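Local structure of ribulose bisphosphate carboxylase small chain (4F0H) at residues I33-T38 against F78-V83. The protein forms the small subunit of the red algal RuBisCO holoenzyme, the enzyme that fixes carbon dioxide onto ribulose 1,5-bisphosphate. Sequence-based numbering, arbitrary orientation.
Sequences IGIEYT and FYIKVV
Tyr37 turns the edge of its ring toward the face of Phe78, a T-shaped pair with planes at 85° and Tyr37 CD2 3.7 Å from Phe78 CD2. Tyr37 CG sits between its backbone N and carbonyl carbon (chi1 64°), which sets the ring beside Phe78 where the two strands end their pairing. An alanine in place of Phe78 would probably leave the Tyr37 ring edge without its aromatic partner and freer to turn. On the sheet face that carries Tyr37, Ile35 and Ile80 lie side by side, CG2 to CG2 3.9 Å apart. On the other face the side chains of Glu36 and Lys81, which are backbone-paired, cross obliquely. Glu36 OE2 meets Lys81 CE at 3.5 Å. It lies 4.2 Å from Lys81 NZ, too far for a salt bridge. A water donates to OE2 at 2.6 Å. Lys81 also makes a cation-pi contact with Trp48. Glu36 N donates a hydrogen bond to Lys81 O, and Lys81 N donates one to Glu36 O at 2.8 Å. These central strands of the small-subunit sheet thus separate a face whose Ile35, Ile80 and Val82 pack on helix 61-74 from one where opposite charges, linked through a water whose bond to the amine is weak, probably still steady each other.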
ATOM      1  N   ILE B  33      25.392  44.636  10.038  1.00 11.68           N
ATOM      2  CA  ILE B  33      26.171  44.008  11.098  1.00  6.02           C
ATOM      3  C   ILE B  33      25.324  43.824  12.343  1.00 12.50           C
ATOM      4  O   ILE B  33      24.773  44.813  12.842  1.00 14.90           O
ATOM      5  CB  ILE B  33      27.439  44.857  11.395  1.00 12.00           C
ATOM      6  CG1 ILE B  33      28.313  44.923  10.158  1.00  7.80           C
ATOM      7  CG2 ILE B  33      28.156  44.408  12.698  1.00  7.98           C
ATOM      8  CD1 ILE B  33      29.276  46.019  10.168  1.00 11.21           C
ATOM      9  N   GLY B  34      25.200  42.565  12.813  1.00 10.70           N
ATOM     10  CA  GLY B  34      24.393  42.240  13.963  1.00 12.56           C
ATOM     11  C   GLY B  34      25.224  41.686  15.121  1.00 12.21           C
ATOM     12  O   GLY B  34      26.212  40.955  14.904  1.00 12.93           O
ATOM     13  N   ILE B  35      24.844  42.035  16.338  1.00  3.92           N
ATOM     14  CA  ILE B  35      25.519  41.544  17.519  1.00  2.49           C
ATOM     15  C   ILE B  35      24.458  40.678  18.244  1.00  3.58           C
ATOM     16  O   ILE B  35      23.339  41.150  18.527  1.00  4.67           O
ATOM     17  CB  ILE B  35      25.924  42.710  18.435  1.00  4.77           C
ATOM     18  CG1 ILE B  35      27.100  43.468  17.870  1.00  7.55           C
ATOM     19  CG2 ILE B  35      26.357  42.187  19.862  1.00  5.82           C
ATOM     20  CD1 ILE B  35      27.223  44.874  18.483  1.00  7.74           C
ATOM     21  N   GLU B  36      24.780  39.414  18.548  1.00  5.04           N
ATOM     22  CA  GLU B  36      23.768  38.493  19.107  1.00  4.07           C
ATOM     23  C   GLU B  36      24.423  37.710  20.259  1.00  5.33           C
ATOM     24  O   GLU B  36      25.653  37.437  20.232  1.00  7.37           O
ATOM     25  CB  GLU B  36      23.310  37.527  18.055  1.00  3.09           C
ATOM     26  CG  GLU B  36      22.893  38.225  16.732  1.00  8.51           C
ATOM     27  CD  GLU B  36      22.235  37.257  15.686  1.00 11.16           C
ATOM     28  OE1 GLU B  36      21.632  37.736  14.713  1.00 12.23           O
ATOM     29  OE2 GLU B  36      22.278  36.038  15.824  1.00 12.40           O
ATOM     30  N   TYR B  37      23.625  37.329  21.230  1.00  1.00           N
ATOM     31  CA  TYR B  37      24.187  36.709  22.409  1.00  5.31           C
ATOM     32  C   TYR B  37      23.349  35.531  22.910  1.00  4.90           C
ATOM     33  O   TYR B  37      22.172  35.466  22.690  1.00  5.61           O
ATOM     34  CB  TYR B  37      24.395  37.750  23.521  1.00  1.18           C
ATOM     35  CG  TYR B  37      23.127  38.369  24.036  1.00  1.00           C
ATOM     36  CD1 TYR B  37      22.591  39.459  23.456  1.00  6.73           C
ATOM     37  CD2 TYR B  37      22.502  37.836  25.161  1.00  7.22           C
ATOM     38  CE1 TYR B  37      21.397  39.974  23.880  1.00  4.18           C
ATOM     39  CE2 TYR B  37      21.365  38.363  25.656  1.00  6.96           C
ATOM     40  CZ  TYR B  37      20.835  39.471  25.018  1.00  5.79           C
ATOM     41  OH  TYR B  37      19.707  40.028  25.503  1.00  5.83           O
ATOM     42  N   THR B  38      23.960  34.573  23.583  1.00  4.53           N
ATOM     43  CA  THR B  38      23.121  33.468  24.031  1.00  4.59           C
ATOM     44  C   THR B  38      23.799  32.760  25.164  1.00  5.26           C
ATOM     45  O   THR B  38      25.027  32.789  25.254  1.00  3.69           O
ATOM     46  CB  THR B  38      22.881  32.433  22.916  1.00  6.44           C
ATOM     47  OG1 THR B  38      21.783  31.623  23.340  1.00  5.88           O
ATOM     48  CG2 THR B  38      24.081  31.492  22.766  1.00  2.82           C
ATOM     49  N   PHE B  78      27.790  35.407  28.823  1.00 10.55           N
ATOM     50  CA  PHE B  78      27.066  34.853  27.697  1.00  7.13           C
ATOM     51  C   PHE B  78      28.085  34.726  26.599  1.00  8.44           C
ATOM     52  O   PHE B  78      29.067  35.492  26.585  1.00  8.39           O
ATOM     53  CB  PHE B  78      26.048  35.891  27.238  1.00  6.25           C
ATOM     54  CG  PHE B  78      24.802  35.953  28.102  1.00  8.99           C
ATOM     55  CD1 PHE B  78      24.825  36.656  29.325  1.00  5.38           C
ATOM     56  CD2 PHE B  78      23.603  35.328  27.680  1.00  8.30           C
ATOM     57  CE1 PHE B  78      23.677  36.736  30.166  1.00 11.18           C
ATOM     58  CE2 PHE B  78      22.426  35.399  28.510  1.00  8.89           C
ATOM     59  CZ  PHE B  78      22.485  36.112  29.768  1.00  7.85           C
ATOM     60  N   TYR B  79      27.860  33.816  25.650  1.00  7.32           N
ATOM     61  CA  TYR B  79      28.531  33.882  24.316  1.00  5.10           C
ATOM     62  C   TYR B  79      27.928  35.027  23.583  1.00  8.58           C
ATOM     63  O   TYR B  79      26.684  35.255  23.706  1.00  8.61           O
ATOM     64  CB  TYR B  79      28.212  32.620  23.487  1.00  4.84           C
ATOM     65  CG  TYR B  79      28.962  31.435  23.997  1.00  5.33           C
ATOM     66  CD1 TYR B  79      30.216  31.122  23.529  1.00  3.46           C
ATOM     67  CD2 TYR B  79      28.423  30.653  25.008  1.00  2.31           C
ATOM     68  CE1 TYR B  79      30.910  30.079  24.103  1.00  1.00           C
ATOM     69  CE2 TYR B  79      29.111  29.590  25.547  1.00  2.01           C
ATOM     70  CZ  TYR B  79      30.374  29.325  25.101  1.00  1.87           C
ATOM     71  OH  TYR B  79      31.049  28.194  25.628  1.00  4.78           O
ATOM     72  N   ILE B  80      28.756  35.717  22.796  1.00 10.48           N
ATOM     73  CA  ILE B  80      28.345  36.898  21.986  1.00  5.54           C
ATOM     74  C   ILE B  80      29.071  36.741  20.688  1.00  9.28           C
ATOM     75  O   ILE B  80      30.320  36.470  20.660  1.00  6.25           O
ATOM     76  CB  ILE B  80      28.799  38.255  22.677  1.00  6.16           C
ATOM     77  CG1 ILE B  80      28.333  38.305  24.164  1.00  7.49           C
ATOM     78  CG2 ILE B  80      28.410  39.478  21.850  1.00  1.70           C
ATOM     79  CD1 ILE B  80      28.755  39.620  24.935  1.00  4.63           C
ATOM     80  N   LYS B  81      28.329  36.941  19.593  1.00  6.50           N
ATOM     81  CA  LYS B  81      28.893  36.861  18.284  1.00  6.62           C
ATOM     82  C   LYS B  81      28.551  38.034  17.414  1.00  4.16           C
ATOM     83  O   LYS B  81      27.550  38.735  17.626  1.00  8.70           O
ATOM     84  CB  LYS B  81      28.462  35.584  17.555  1.00  7.34           C
ATOM     85  CG  LYS B  81      26.932  35.413  17.459  1.00  8.37           C
ATOM     86  CD  LYS B  81      26.586  34.143  16.704  1.00  4.56           C
ATOM     87  CE  LYS B  81      25.147  34.124  16.180  1.00  5.66           C
ATOM     88  NZ  LYS B  81      24.776  32.693  15.986  1.00  4.72           N
ATOM     89  N   VAL B  82      29.375  38.221  16.391  1.00  5.86           N
ATOM     90  CA  VAL B  82      29.084  39.285  15.450  1.00  9.92           C
ATOM     91  C   VAL B  82      28.733  38.639  14.164  1.00  7.12           C
ATOM     92  O   VAL B  82      29.385  37.645  13.793  1.00  9.90           O
ATOM     93  CB  VAL B  82      30.300  40.246  15.275  1.00 12.16           C
ATOM     94  CG1 VAL B  82      29.955  41.301  14.240  1.00 11.60           C
ATOM     95  CG2 VAL B  82      30.589  40.931  16.606  1.00  7.71           C
ATOM     96  N   VAL B  83      27.726  39.158  13.473  1.00  5.66           N
ATOM     97  CA  VAL B  83      27.220  38.436  12.315  1.00  7.55           C
ATOM     98  C   VAL B  83      27.135  39.414  11.162  1.00  9.07           C
ATOM     99  O   VAL B  83      26.714  40.522  11.364  1.00 12.94           O
ATOM    100  CB  VAL B  83      25.796  37.862  12.605  1.00  9.12           C
ATOM    101  CG1 VAL B  83      25.292  37.102  11.428  1.00 11.91           C
ATOM    102  CG2 VAL B  83      25.844  36.863  13.714  1.00 12.38           C
TER
HETATM  103  O   HOH W   1      21.505  33.608  15.973  1.00 10.69           O